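Local coordinates for endoglucanase E (Clostridium thermocellum, PDB 2WAB), which probably removes ester-linked groups from plant cell-wall carbohydrates through its family 2 carbohydrate esterase domain and binds cello-oligosaccharide in the same active-site cleft, at residues P9-N14 / V34-Y39; E52-A57 / T148-N153; G129-C134 / A174-G179; V217-G222 / N242-V247. The protein carries 1 engineered substitution. All blocks are in the same frame, centred on the assembly; numbering follows the deposited sequence. Where two conformers were deposited one is given.

Contact 1: residues P9-N14 / V34-Y39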
loop_
_atom_site.group_PDB
_atom_site.type_symbol
_atom_site.label_atom_id
_atom_site.label_comp_id
_atom_site.label_asym_id
_atom_site.label_seq_id
_atom_site.Cartn_x
_atom_site.Cartn_y
_atom_site.Cartn_z
ATOM N N PRO A 9 -9.081 -4.393 -26.868
ATOM C CA PRO A 9 -8.216 -4.983 -25.850
ATOM C C PRO A 9 -7.331 -3.946 -25.167
ATOM O O PRO A 9 -6.868 -3.004 -25.813
ATOM C CB PRO A 9 -7.343 -5.951 -26.644
ATOM C CG PRO A 9 -7.458 -5.519 -28.027
ATOM C CD PRO A 9 -8.805 -4.952 -28.197
ATOM N N GLY A 10 -7.078 -4.126 -23.881
ATOM C CA GLY A 10 -6.193 -3.206 -23.194
ATOM C C GLY A 10 -5.898 -3.774 -21.824
ATOM O O GLY A 10 -6.326 -4.878 -21.516
ATOM N N ILE A 11 -5.160 -3.012 -21.013
ATOM C CA ILE A 11 -4.697 -3.474 -19.701
ATOM C C ILE A 11 -4.980 -2.346 -18.721
ATOM O O ILE A 11 -4.820 -1.153 -19.054
ATOM C CB ILE A 11 -3.186 -3.799 -19.753
ATOM C CG1 ILE A 11 -2.968 -4.961 -20.738
ATOM C CG2 ILE A 11 -2.642 -4.081 -18.352
ATOM C CD1 ILE A 11 -1.532 -5.464 -20.889
ATOM N N LEU A 12 -5.367 -2.698 -17.511
ATOM C CA LEU A 12 -5.592 -1.700 -16.474
ATOM C C LEU A 12 -4.363 -1.720 -15.518
ATOM O O LEU A 12 -3.935 -2.791 -15.062
ATOM C CB LEU A 12 -6.900 -2.048 -15.781
ATOM C CG LEU A 12 -7.323 -1.274 -14.561
ATOM C CD1 LEU A 12 -7.487 0.243 -14.895
ATOM C CD2 LEU A 12 -8.667 -1.892 -14.061
ATOM N N TYR A 13 -3.755 -0.554 -15.332
ATOM C CA TYR A 13 -2.624 -0.388 -14.421
ATOM C C TYR A 13 -3.105 0.346 -13.193
ATOM O O TYR A 13 -3.371 1.551 -13.241
ATOM C CB TYR A 13 -1.454 0.334 -15.118
ATOM C CG TYR A 13 -0.962 -0.446 -16.335
ATOM C CD1 TYR A 13 -0.018 -1.460 -16.200
ATOM C CD2 TYR A 13 -1.491 -0.193 -17.598
ATOM C CE1 TYR A 13 0.437 -2.195 -17.292
ATOM C CE2 TYR A 13 -1.069 -0.935 -18.719
ATOM C CZ TYR A 13 -0.117 -1.928 -18.552
ATOM O OH TYR A 13 0.307 -2.671 -19.628
ATOM N N ASN A 14 -3.248 -0.392 -12.108
ATOM C CA ASN A 14 -3.810 0.127 -10.885
ATOM C C ASN A 14 -2.670 0.551 -9.966
ATOM O O ASN A 14 -1.985 -0.288 -9.371
ATOM C CB ASN A 14 -4.630 -0.949 -10.202
ATOM C CG ASN A 14 -5.899 -1.296 -10.974
ATOM O OD1 ASN A 14 -6.660 -0.384 -11.385
ATOM N ND2 ASN A 14 -6.143 -2.636 -11.199
ATOM N N VAL A 34 -1.366 -5.029 -12.034
ATOM C CA VAL A 34 -1.787 -5.020 -13.423
ATOM C C VAL A 34 -2.988 -5.954 -13.508
ATOM O O VAL A 34 -2.934 -7.083 -12.981
ATOM C CB VAL A 34 -0.656 -5.539 -14.336
ATOM C CG1 VAL A 34 -1.093 -5.517 -15.825
ATOM C CG2 VAL A 34 0.613 -4.621 -14.133
ATOM N N GLU A 35 -4.065 -5.455 -14.128
ATOM C CA GLU A 35 -5.349 -6.165 -14.178
ATOM C C GLU A 35 -5.860 -6.275 -15.621
ATOM O O GLU A 35 -5.883 -5.282 -16.389
ATOM C CB GLU A 35 -6.357 -5.457 -13.279
ATOM C CG GLU A 35 -7.740 -6.104 -13.336
ATOM C CD GLU A 35 -8.707 -5.564 -12.308
ATOM O OE1 GLU A 35 -8.412 -4.494 -11.704
ATOM O OE2 GLU A 35 -9.770 -6.225 -12.116
ATOM N N LEU A 36 -6.224 -7.487 -16.027
ATOM C CA LEU A 36 -6.590 -7.682 -17.439
ATOM C C LEU A 36 -7.502 -8.895 -17.582
ATOM O O LEU A 36 -7.617 -9.725 -16.659
ATOM C CB LEU A 36 -5.346 -7.766 -18.359
ATOM C CG LEU A 36 -4.344 -8.924 -18.085
ATOM C CD1 LEU A 36 -4.849 -10.257 -18.661
ATOM C CD2 LEU A 36 -2.960 -8.574 -18.647
ATOM N N ASN A 37 -8.160 -8.949 -18.731
ATOM C CA ASN A 37 -8.891 -10.133 -19.165
ATOM C C ASN A 37 -8.206 -10.689 -20.383
ATOM O O ASN A 37 -7.714 -9.921 -21.246
ATOM C CB ASN A 37 -10.344 -9.769 -19.511
ATOM C CG ASN A 37 -11.113 -9.227 -18.331
ATOM O OD1 ASN A 37 -11.252 -9.899 -17.304
ATOM N ND2 ASN A 37 -11.678 -8.034 -18.486
ATOM N N PHE A 38 -8.162 -12.025 -20.466
ATOM C CA PHE A 38 -7.593 -12.704 -21.602
ATOM C C PHE A 38 -8.428 -13.925 -21.961
ATOM O O PHE A 38 -9.112 -14.517 -21.117
ATOM C CB PHE A 38 -6.126 -13.090 -21.354
ATOM C CG PHE A 38 -5.919 -14.247 -20.350
ATOM C CD1 PHE A 38 -5.805 -15.558 -20.785
ATOM C CD2 PHE A 38 -5.781 -14.002 -19.006
ATOM C CE1 PHE A 38 -5.590 -16.617 -19.868
ATOM C CE2 PHE A 38 -5.565 -15.052 -18.091
ATOM C CZ PHE A 38 -5.456 -16.362 -18.533
ATOM N N TYR A 39 -8.351 -14.303 -23.220
ATOM C CA TYR A 39 -9.019 -15.530 -23.702
ATOM C C TYR A 39 -7.929 -16.603 -23.872
ATOM O O TYR A 39 -6.879 -16.331 -24.425
ATOM C CB TYR A 39 -9.752 -15.243 -25.048
ATOM C CG TYR A 39 -10.509 -16.478 -25.528
ATOM C CD1 TYR A 39 -11.819 -16.711 -25.123
ATOM C CD2 TYR A 39 -9.874 -17.451 -26.302
ATOM C CE1 TYR A 39 -12.489 -17.873 -25.522
ATOM C CE2 TYR A 39 -10.549 -18.608 -26.723
ATOM C CZ TYR A 39 -11.836 -18.805 -26.310
ATOM O OH TYR A 39 -12.507 -19.950 -26.697
HETATM O O HOH W 1 -7.806 -6.868 -20.493
#
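The short strand 12-14 pairs antiparallel with strand 33-40 in the beta-sheet domain at the N-terminal end of this esterase, and Leu12 and Glu35 form the hydrogen-bonded pair. Leu12 N reaches Glu35 O at 2.9 Å, and Glu35 N returns to Leu12 O at 2.8 Å, both bonds nearly straight. Tyr13 and Val34 make the next, non-hydrogen-bonded pair. Further out the chains part, and a water takes over: it bridges Gly10 O and Asn37 N, each at 2.7 Å, accepting from the latter.

On one face of the sheet Leu12 and Glu35 run side by side. The glutamate chain is extended, with CG anti to the backbone N (chi1 177°), which carries OE1 to the amide of Asn14. Asn14 ND2 donates to the anti lone pair of Glu35 OE1 at 3.0 Å in a bent bond, the amide and carboxylate planes turned 66° apart; Leu12 CD2 lies 3.5 Å from the same oxygen. His88 takes the other oxygen, OE2, so the carboxylate is gripped at both ends. Tyr13 and Val34 lie on the other face, where the contacts are between carbon atoms. Ile11 CG2 presses against Val34 CG1 at 3.3 Å, a tight contact, and also covers one face of the Tyr13 ring toward its rim, while Tyr13 CD1 lies 3.8 Å from Val34 CG2.

Strand 85-93 pairs with strand 33-40 through Val34, Leu36 and Phe38. Phe104 and Phe107 of strand 102-108 pack against Val34, and Phe17 and Phe19 meet the Tyr13 ring edge-to-face.

Contact 2: residues E52-A57 / T148-N153; sequences ENWFQA and TPKNEN. With GOL (glycerol), chain F.
One face of the Trp54 indole is covered by Lys150, whose CA stands over the five-membered ring, 3.6 Å from its centroid and 9° off the normal, in a CH-pi contact. From there the lysine chain, swung away from its own backbone N by a chi1 of 177° and extended beyond, runs across the six-membered ring, Lys150 CB lying 3.5 Å from Trp54 CE2 and Lys150 CG 3.6 Å from Trp54 CH2. At the ring edge Trp54 NE1 donates to Glu52 OE2 at 2.8 Å, almost straight and in the indole plane, which fixes the rotation of the tryptophan. The Glu52 side chain crosses Pro149 at about a right angle, with Glu52 OE1 3.4 Å from Pro149 CG. A water donates to Glu52 OE2 and accepts from Lys150 N, closing a polar bridge beside the CH-pi contact.

Farther along, a second water donates to both Gln56 OE1 and Asn153 OD1. A glycerol, probably from the crystallisation liquor, also spans the two amides: Asn153 ND2 donates to its O3, which donates to Gln56 OE1.

A CH-pi contact of lysine on tryptophan here joins a strand of the N-terminal beta-sheet domain to a 3-10 turn of the SGNH-hydrolase domain, near the glycan site.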
loop_
_atom_site.group_PDB
_atom_site.type_symbol
_atom_site.label_atom_id
_atom_site.label_comp_id
_atom_site.label_asym_id
_atom_site.label_seq_id
_atom_site.Cartn_x
_atom_site.Cartn_y
_atom_site.Cartn_z
ATOM N N GLU A 52 14.926 -7.437 -5.045
ATOM C CA GLU A 52 14.188 -8.681 -4.766
ATOM C C GLU A 52 12.699 -8.384 -4.600
ATOM O O GLU A 52 12.202 -8.237 -3.462
ATOM C CB GLU A 52 14.688 -9.405 -3.489
ATOM C CG GLU A 52 14.185 -10.890 -3.517
ATOM C CD GLU A 52 14.455 -11.683 -2.281
ATOM O OE1 GLU A 52 15.415 -11.342 -1.530
ATOM O OE2 GLU A 52 13.689 -12.689 -2.062
ATOM N N ASN A 53 11.969 -8.389 -5.716
ATOM C CA ASN A 53 10.515 -8.148 -5.663
ATOM C C ASN A 53 9.774 -9.453 -5.767
ATOM O O ASN A 53 10.229 -10.357 -6.466
ATOM C CB ASN A 53 10.096 -7.213 -6.794
ATOM C CG ASN A 53 10.265 -5.764 -6.412
ATOM O OD1 ASN A 53 9.662 -5.316 -5.435
ATOM N ND2 ASN A 53 11.077 -5.013 -7.193
ATOM N N TRP A 54 8.648 -9.550 -5.054
ATOM C CA TRP A 54 7.803 -10.741 -5.108
ATOM C C TRP A 54 6.418 -10.314 -5.642
ATOM O O TRP A 54 6.005 -9.151 -5.497
ATOM C CB TRP A 54 7.691 -11.358 -3.715
ATOM C CG TRP A 54 8.852 -12.182 -3.370
ATOM C CD1 TRP A 54 10.106 -11.739 -2.933
ATOM C CD2 TRP A 54 8.923 -13.611 -3.418
ATOM N NE1 TRP A 54 10.936 -12.834 -2.727
ATOM C CE2 TRP A 54 10.243 -13.986 -3.001
ATOM C CE3 TRP A 54 8.010 -14.614 -3.750
ATOM C CZ2 TRP A 54 10.664 -15.344 -2.920
ATOM C CZ3 TRP A 54 8.431 -15.982 -3.669
ATOM C CH2 TRP A 54 9.761 -16.310 -3.260
ATOM N N PHE A 55 5.774 -11.250 -6.338
ATOM C CA PHE A 55 4.514 -11.043 -7.016
ATOM C C PHE A 55 3.531 -12.183 -6.719
ATOM O O PHE A 55 3.915 -13.299 -6.420
ATOM C CB PHE A 55 4.716 -10.977 -8.542
ATOM C CG PHE A 55 5.758 -9.954 -8.967
ATOM C CD1 PHE A 55 5.397 -8.621 -9.243
ATOM C CD2 PHE A 55 7.104 -10.307 -8.997
ATOM C CE1 PHE A 55 6.398 -7.652 -9.608
ATOM C CE2 PHE A 55 8.088 -9.351 -9.369
ATOM C CZ PHE A 55 7.729 -8.035 -9.667
ATOM N N GLN A 56 2.248 -11.898 -6.898
ATOM C CA GLN A 56 1.284 -12.986 -6.916
ATOM C C GLN A 56 0.279 -12.692 -8.019
ATOM O O GLN A 56 -0.193 -11.548 -8.134
ATOM C CB GLN A 56 0.556 -13.034 -5.580
ATOM C CG GLN A 56 -0.584 -14.098 -5.521
ATOM C CD GLN A 56 -1.067 -14.338 -4.119
ATOM O OE1 GLN A 56 -1.574 -13.421 -3.503
ATOM N NE2 GLN A 56 -0.990 -15.591 -3.630
ATOM N N ALA A 57 -0.043 -13.718 -8.804
ATOM C CA ALA A 57 -1.157 -13.697 -9.776
ATOM C C ALA A 57 -2.448 -14.178 -9.075
ATOM O O ALA A 57 -2.415 -15.173 -8.302
ATOM C CB ALA A 57 -0.799 -14.617 -10.951
ATOM N N THR A 148 12.270 -10.402 5.562
ATOM C CA THR A 148 12.493 -11.333 4.470
ATOM C C THR A 148 11.561 -10.870 3.326
ATOM O O THR A 148 10.314 -10.817 3.511
ATOM C CB THR A 148 12.137 -12.796 4.858
ATOM O OG1 THR A 148 12.751 -13.142 6.132
ATOM C CG2 THR A 148 12.628 -13.685 3.803
ATOM N N PRO A 149 12.138 -10.506 2.174
ATOM C CA PRO A 149 11.270 -9.963 1.110
ATOM C C PRO A 149 10.089 -10.894 0.794
ATOM O O PRO A 149 8.953 -10.438 0.602
ATOM C CB PRO A 149 12.215 -9.856 -0.081
ATOM C CG PRO A 149 13.558 -9.453 0.618
ATOM C CD PRO A 149 13.579 -10.365 1.850
ATOM N N LYS A 150 10.343 -12.197 0.769
ATOM C CA LYS A 150 9.264 -13.147 0.481
ATOM C C LYS A 150 8.032 -13.112 1.423
ATOM O O LYS A 150 6.904 -13.491 1.029
ATOM C CB LYS A 150 9.869 -14.552 0.429
ATOM C CG LYS A 150 8.841 -15.628 0.199
ATOM C CD LYS A 150 9.446 -17.045 0.330
ATOM C CE LYS A 150 8.388 -18.067 -0.063
ATOM N NZ LYS A 150 9.072 -19.331 -0.530
ATOM N N ASN A 151 8.241 -12.674 2.663
ATOM C CA ASN A 151 7.198 -12.611 3.686
ATOM C C ASN A 151 6.451 -11.272 3.783
ATOM O O ASN A 151 5.634 -11.065 4.669
ATOM C CB ASN A 151 7.811 -12.977 5.044
ATOM C CG ASN A 151 8.254 -14.456 5.116
ATOM O OD1 ASN A 151 7.755 -15.321 4.367
ATOM N ND2 ASN A 151 9.215 -14.741 6.015
ATOM N N GLU A 152 6.711 -10.361 2.846
ATOM C CA GLU A 152 6.031 -9.078 2.855
ATOM C C GLU A 152 4.877 -9.169 1.861
ATOM O O GLU A 152 5.068 -8.910 0.642
ATOM C CB GLU A 152 7.000 -7.992 2.375
ATOM C CG GLU A 152 6.356 -6.602 2.304
ATOM C CD GLU A 152 7.406 -5.501 2.143
ATOM O OE1 GLU A 152 8.063 -5.494 1.106
ATOM O OE2 GLU A 152 7.584 -4.645 3.053
ATOM N N ASN A 153 3.720 -9.578 2.358
ATOM C CA ASN A 153 2.567 -9.846 1.473
ATOM C C ASN A 153 1.571 -8.692 1.561
ATOM O O ASN A 153 0.605 -8.751 2.325
ATOM C CB ASN A 153 1.864 -11.160 1.823
ATOM C CG ASN A 153 0.743 -11.450 0.859
ATOM O OD1 ASN A 153 0.544 -10.677 -0.054
ATOM N ND2 ASN A 153 0.013 -12.537 1.053
HETATM C C1 GOL F . -2.179 -15.884 0.039
HETATM O O1 GOL F . -1.273 -16.234 -0.972
HETATM C C2 GOL F . -3.398 -15.326 -0.655
HETATM O O2 GOL F . -4.602 -15.865 -0.110
HETATM C C3 GOL F . -3.322 -13.820 -0.495
HETATM O O3 GOL F . -1.999 -13.351 -0.690
HETATM O O HOH W 2 12.818 -13.415 0.252
HETATM O O HOH W 3 0.412 -11.612 -2.622
#

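Contact 3: residues G129-C134 / A174-G179; sequences GDAITC and AWSGIG. Engineered in segment 129-134: Ala131 (natural residue Ser). With BGC (beta-D-glucopyranose), chain B.
The backbones of Gly129 and Ala174 lie side by side as a parallel bridge at the ends of two strands, with Trp175 N donating to Gly129 O at 3.1 Å, the donor tilted 34° from the carbonyl plane; beyond it one chain turns into a short helix and the other into a type II turn from Trp175 to Ile178. Ala174 CB touches Thr133 CG2 at 3.6 Å and Cys134 SG at 3.7 Å. Asp130 is the N-cap of the short, weakly bonded helix: with CG held between the backbone N and carbonyl carbon (chi1 58°), OD1 accepts from Ile132 N at 3.0 Å. Its OD2 accepts from a water that also donates to Ile178 O.

Ala131, an engineered replacement of the natural serine, has CB 3.5 Å from Ser176 OG, whose hydroxyl is hydrogen-bonded to Glu96. A water accepts from Ala131 N and Gly177 N and also bonds O6 of the bound glucose unit; His310 NE2 is also hydrogen-bonded to this sugar. Ala131 CB is 3.3 Å from that O6.

The Gly-Asp-Ser sequence of the natural protein, at the start of a helix after a parallel strand, is the nucleophile motif of SGNH hydrolases; the paired N-H groups of Ala131 and Gly177 are consistent with an oxyanion hole.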
loop_
_atom_site.group_PDB
_atom_site.type_symbol
_atom_site.label_atom_id
_atom_site.label_comp_id
_atom_site.label_asym_id
_atom_site.label_seq_id
_atom_site.Cartn_x
_atom_site.Cartn_y
_atom_site.Cartn_z
ATOM N N GLY A 129 1.798 5.628 4.609
ATOM C CA GLY A 129 2.302 4.970 5.787
ATOM C C GLY A 129 3.689 4.375 5.725
ATOM O O GLY A 129 4.521 4.805 4.913
ATOM N N ASP A 130 3.945 3.424 6.638
ATOM C CA ASP A 130 5.284 2.873 6.897
ATOM C C ASP A 130 5.296 1.339 6.718
ATOM O O ASP A 130 4.513 0.836 5.923
ATOM C CB ASP A 130 5.792 3.364 8.289
ATOM C CG ASP A 130 4.858 2.978 9.447
ATOM O OD1 ASP A 130 4.126 1.931 9.404
ATOM O OD2 ASP A 130 4.871 3.728 10.452
ATOM N N ALA A 131 6.128 0.601 7.458
ATOM C CA ALA A 131 6.155 -0.885 7.429
ATOM C C ALA A 131 4.764 -1.497 7.620
ATOM O O ALA A 131 4.463 -2.524 7.042
ATOM C CB ALA A 131 7.080 -1.439 8.527
ATOM N N ILE A 132 3.928 -0.862 8.427
ATOM C CA ILE A 132 2.623 -1.488 8.775
ATOM C C ILE A 132 1.789 -1.568 7.500
ATOM O O ILE A 132 1.109 -2.567 7.243
ATOM C CB ILE A 132 1.865 -0.720 9.899
ATOM C CG1 ILE A 132 2.647 -0.846 11.225
ATOM C CG2 ILE A 132 0.408 -1.304 10.127
ATOM C CD1 ILE A 132 2.333 0.261 12.219
ATOM N N THR A 133 1.857 -0.497 6.710
ATOM C CA THR A 133 1.064 -0.400 5.478
ATOM C C THR A 133 1.666 -1.240 4.385
ATOM O O THR A 133 0.930 -1.861 3.601
ATOM C CB THR A 133 0.890 1.064 5.079
ATOM O OG1 THR A 133 0.147 1.732 6.110
ATOM C CG2 THR A 133 0.165 1.191 3.724
ATOM N N CYS A 134 2.999 -1.303 4.344
ATOM C CA CYS A 134 3.730 -2.239 3.472
ATOM C C CYS A 134 3.447 -3.715 3.755
ATOM O O CYS A 134 3.732 -4.535 2.883
ATOM C CB CYS A 134 5.229 -2.010 3.592
ATOM S SG CYS A 134 5.731 -0.374 2.874
ATOM N N ALA A 174 3.763 3.934 0.825
ATOM C CA ALA A 174 4.274 3.549 2.161
ATOM C C ALA A 174 5.663 3.029 2.012
ATOM O O ALA A 174 6.025 2.492 0.955
ATOM C CB ALA A 174 3.382 2.505 2.802
ATOM N N TRP A 175 6.418 3.086 3.094
ATOM C CA TRP A 175 7.856 2.829 3.019
ATOM C C TRP A 175 8.332 2.382 4.424
ATOM O O TRP A 175 8.153 3.117 5.411
ATOM C CB TRP A 175 8.580 4.126 2.596
ATOM C CG TRP A 175 10.045 3.914 2.273
ATOM C CD1 TRP A 175 11.059 3.604 3.156
ATOM C CD2 TRP A 175 10.645 4.026 0.986
ATOM N NE1 TRP A 175 12.271 3.493 2.464
ATOM C CE2 TRP A 175 12.033 3.757 1.133
ATOM C CE3 TRP A 175 10.135 4.291 -0.307
ATOM C CZ2 TRP A 175 12.931 3.758 0.024
ATOM C CZ3 TRP A 175 11.019 4.295 -1.391
ATOM C CH2 TRP A 175 12.410 4.040 -1.216
ATOM N N SER A 176 8.868 1.172 4.533
ATOM C CA SER A 176 9.153 0.619 5.896
ATOM C C SER A 176 10.240 1.483 6.537
ATOM O O SER A 176 11.228 1.855 5.857
ATOM C CB SER A 176 9.577 -0.860 5.870
ATOM O OG SER A 176 8.488 -1.638 5.377
ATOM N N GLY A 177 10.033 1.825 7.809
ATOM C CA GLY A 177 11.014 2.616 8.584
ATOM C C GLY A 177 10.792 4.114 8.444
ATOM O O GLY A 177 11.439 4.925 9.145
ATOM N N ILE A 178 9.878 4.526 7.554
ATOM C CA ILE A 178 9.726 5.976 7.316
ATOM C C ILE A 178 8.924 6.702 8.410
ATOM O O ILE A 178 7.925 6.161 8.975
ATOM C CB ILE A 178 9.131 6.253 5.877
ATOM C CG1 ILE A 178 9.670 7.594 5.324
ATOM C CG2 ILE A 178 7.595 6.192 5.931
ATOM C CD1 ILE A 178 9.422 7.757 3.799
ATOM N N GLY A 179 9.334 7.924 8.766
ATOM C CA GLY A 179 8.470 8.681 9.686
ATOM C C GLY A 179 8.103 10.070 9.191
ATOM O O GLY A 179 8.492 10.464 8.078
HETATM C C2 BGC B . 13.676 -3.312 12.134
HETATM C C3 BGC B . 14.288 -2.383 11.129
HETATM C C4 BGC B . 13.203 -1.824 10.199
HETATM C C5 BGC B . 11.998 -1.156 10.921
HETATM C C6 BGC B . 10.758 -0.860 10.011
HETATM C C1 BGC B . 12.635 -2.469 12.826
HETATM O O2 BGC B . 14.688 -3.726 13.030
HETATM O O3 BGC B . 15.256 -3.140 10.454
HETATM O O4 BGC B . 13.991 -0.884 9.528
HETATM O O5 BGC B . 11.613 -2.044 11.952
HETATM O O6 BGC B . 9.456 -0.730 10.700
HETATM O O HOH W 4 5.991 5.920 11.063
HETATM O O HOH W 5 7.998 1.240 9.760
#

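Contact 4: residues V217-G222 / N242-V247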
loop_
_atom_site.group_PDB
_atom_site.type_symbol
_atom_site.label_atom_id
_atom_site.label_comp_id
_atom_site.label_asym_id
_atom_site.label_seq_id
_atom_site.Cartn_x
_atom_site.Cartn_y
_atom_site.Cartn_z
ATOM N N VAL A 217 -8.515 9.028 2.212
ATOM C CA VAL A 217 -7.089 8.937 2.436
ATOM C C VAL A 217 -6.887 8.350 3.837
ATOM O O VAL A 217 -7.455 8.837 4.799
ATOM C CB VAL A 217 -6.402 10.311 2.351
ATOM C CG1 VAL A 217 -4.889 10.201 2.716
ATOM C CG2 VAL A 217 -6.569 10.896 0.908
ATOM N N VAL A 218 -6.064 7.313 3.946
ATOM C CA VAL A 218 -5.798 6.679 5.265
ATOM C C VAL A 218 -4.328 6.903 5.579
ATOM O O VAL A 218 -3.472 6.460 4.826
ATOM C CB VAL A 218 -6.130 5.158 5.202
ATOM C CG1 VAL A 218 -5.755 4.419 6.551
ATOM C CG2 VAL A 218 -7.596 4.995 4.864
ATOM N N ILE A 219 -4.048 7.617 6.683
ATOM C CA ILE A 219 -2.685 7.921 7.065
ATOM C C ILE A 219 -2.341 7.052 8.278
ATOM O O ILE A 219 -3.065 7.097 9.267
ATOM C CB ILE A 219 -2.540 9.417 7.437
ATOM C CG1 ILE A 219 -2.944 10.316 6.234
ATOM C CG2 ILE A 219 -1.124 9.685 7.870
ATOM C CD1 ILE A 219 -2.769 11.823 6.511
ATOM N N ASN A 220 -1.281 6.232 8.213
ATOM C CA ASN A 220 -0.790 5.515 9.443
ATOM C C ASN A 220 0.714 5.733 9.549
ATOM O O ASN A 220 1.524 4.959 9.021
ATOM C CB ASN A 220 -1.144 4.021 9.415
ATOM C CG ASN A 220 -0.891 3.314 10.774
ATOM O OD1 ASN A 220 -0.002 3.722 11.547
ATOM N ND2 ASN A 220 -1.646 2.241 11.050
ATOM N N LEU A 221 1.062 6.856 10.180
ATOM C CA LEU A 221 2.435 7.257 10.370
ATOM C C LEU A 221 2.676 7.605 11.839
ATOM O O LEU A 221 1.750 8.019 12.552
ATOM C CB LEU A 221 2.687 8.520 9.576
ATOM C CG LEU A 221 2.695 8.359 8.066
ATOM C CD1 LEU A 221 2.546 9.744 7.427
ATOM C CD2 LEU A 221 3.964 7.587 7.597
ATOM N N GLY A 222 3.935 7.520 12.260
ATOM C CA GLY A 222 4.294 7.922 13.619
ATOM C C GLY A 222 4.941 6.833 14.457
ATOM O O GLY A 222 5.635 7.140 15.434
ATOM N N ASN A 242 1.276 19.535 8.162
ATOM C CA ASN A 242 1.847 19.768 6.832
ATOM C C ASN A 242 1.481 18.677 5.797
ATOM O O ASN A 242 1.175 18.970 4.637
ATOM C CB ASN A 242 3.369 19.909 6.897
ATOM C CG ASN A 242 3.812 21.303 7.345
ATOM O OD1 ASN A 242 2.984 22.161 7.632
ATOM N ND2 ASN A 242 5.125 21.534 7.380
ATOM N N LEU A 243 1.505 17.426 6.240
ATOM C CA LEU A 243 1.081 16.315 5.379
ATOM C C LEU A 243 -0.395 16.455 5.051
ATOM O O LEU A 243 -0.783 16.357 3.896
ATOM C CB LEU A 243 1.324 14.980 6.063
ATOM C CG LEU A 243 0.793 13.788 5.247
ATOM C CD1 LEU A 243 1.457 13.727 3.892
ATOM C CD2 LEU A 243 1.053 12.491 6.031
ATOM N N ILE A 244 -1.215 16.692 6.062
ATOM C CA ILE A 244 -2.640 16.908 5.805
ATOM C C ILE A 244 -2.881 18.049 4.821
ATOM O O ILE A 244 -3.751 17.949 3.945
ATOM C CB ILE A 244 -3.435 17.142 7.050
ATOM C CG1 ILE A 244 -3.478 15.855 7.890
ATOM C CG2 ILE A 244 -4.860 17.622 6.677
ATOM C CD1 ILE A 244 -4.211 16.040 9.190
ATOM N N SER A 245 -2.094 19.119 4.934
ATOM C CA SER A 245 -2.245 20.263 4.037
ATOM C C SER A 245 -1.976 19.899 2.594
ATOM O O SER A 245 -2.650 20.389 1.699
ATOM C CB SER A 245 -1.295 21.400 4.401
ATOM O OG SER A 245 -1.217 22.278 3.288
ATOM N N GLU A 246 -0.968 19.044 2.386
ATOM C CA GLU A 246 -0.577 18.608 1.042
ATOM C C GLU A 246 -1.656 17.715 0.443
ATOM O O GLU A 246 -2.047 17.890 -0.720
ATOM C CB GLU A 246 0.769 17.867 1.088
ATOM C CG GLU A 246 1.218 17.278 -0.233
ATOM C CD GLU A 246 1.414 18.320 -1.345
ATOM O OE1 GLU A 246 1.515 19.557 -1.039
ATOM O OE2 GLU A 246 1.471 17.882 -2.542
ATOM N N VAL A 247 -2.167 16.786 1.256
ATOM C CA VAL A 247 -3.238 15.889 0.822
ATOM C C VAL A 247 -4.442 16.739 0.422
ATOM O O VAL A 247 -5.061 16.524 -0.624
ATOM C CB VAL A 247 -3.659 14.892 1.995
ATOM C CG1 VAL A 247 -5.006 14.144 1.659
ATOM C CG2 VAL A 247 -2.511 13.913 2.318
#
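Val217, Ile219 and Leu221 point their side chains at helix 233-250, and Leu243 and Val247 answer from the helix, so that the branches meet tip to tip across a wholly apolar interface. The strand and helix segments run nearly antiparallel, 161° between their directions, with axes 11.3 Å apart at closest approach. That spacing leaves the backbones separate and gives the whole interface to the side chains.

Leu243 carries the middle of the contact. Its first two torsions, chi1 175° and chi2 60°, together bring CD2 against both Ile219 and Leu221. There Leu243 CD2 meets Leu221 CD1 at 3.4 Å, tighter than usual for two carbons, and Ile219 CD1 at 3.9 Å. A single methyl thus touches two residues that project from the same side of the chain. Ile219 CD1 also comes within 4.3 Å of Ile244 CG1, a looser touch on a neighbouring part of the helix surface. One helical turn after Leu243, Val247 faces Val217, and its CG1 lies 3.7 Å from Val217 CG2. The order along the helix therefore reverses that along the strand: Leu243 serves Leu221 and Ile219, and Val247 serves Val217.

Strand 216-220 lies in the parallel sheet between strands 124-129 and 255-260, and the helix packs along it as in the alpha/beta architecture of SGNH hydrolases. Val247 also rests on Ile128 and Ile256 of these flanking strands, and Ile244 on Ile256. Met193 of helix 192-195 touches Leu243, while Ile192 of the same helix packs against Leu221.

How the contacts relate
From the N terminus, contact 1 closes a short loop by pairing the first strand with 33-40 inside the beta-sheet domain. Contact 2 starts in that same sheet at 52-57 but closes only at 148-153, in the hydrolase domain, so it ties the two domains together. Its span crosses that of contact 3, since 129-134 comes before 148-153 and 174-179 after it; the two meet where Glu152 packs on Cys134. Contact 4 follows in series, joining a central strand of the parallel sheet to helix 233-250. Gly129 touches Leu221, linking contact 4 to contact 3, whereas contact 1 touches none of the other three, though it shares its sheet with contact 2.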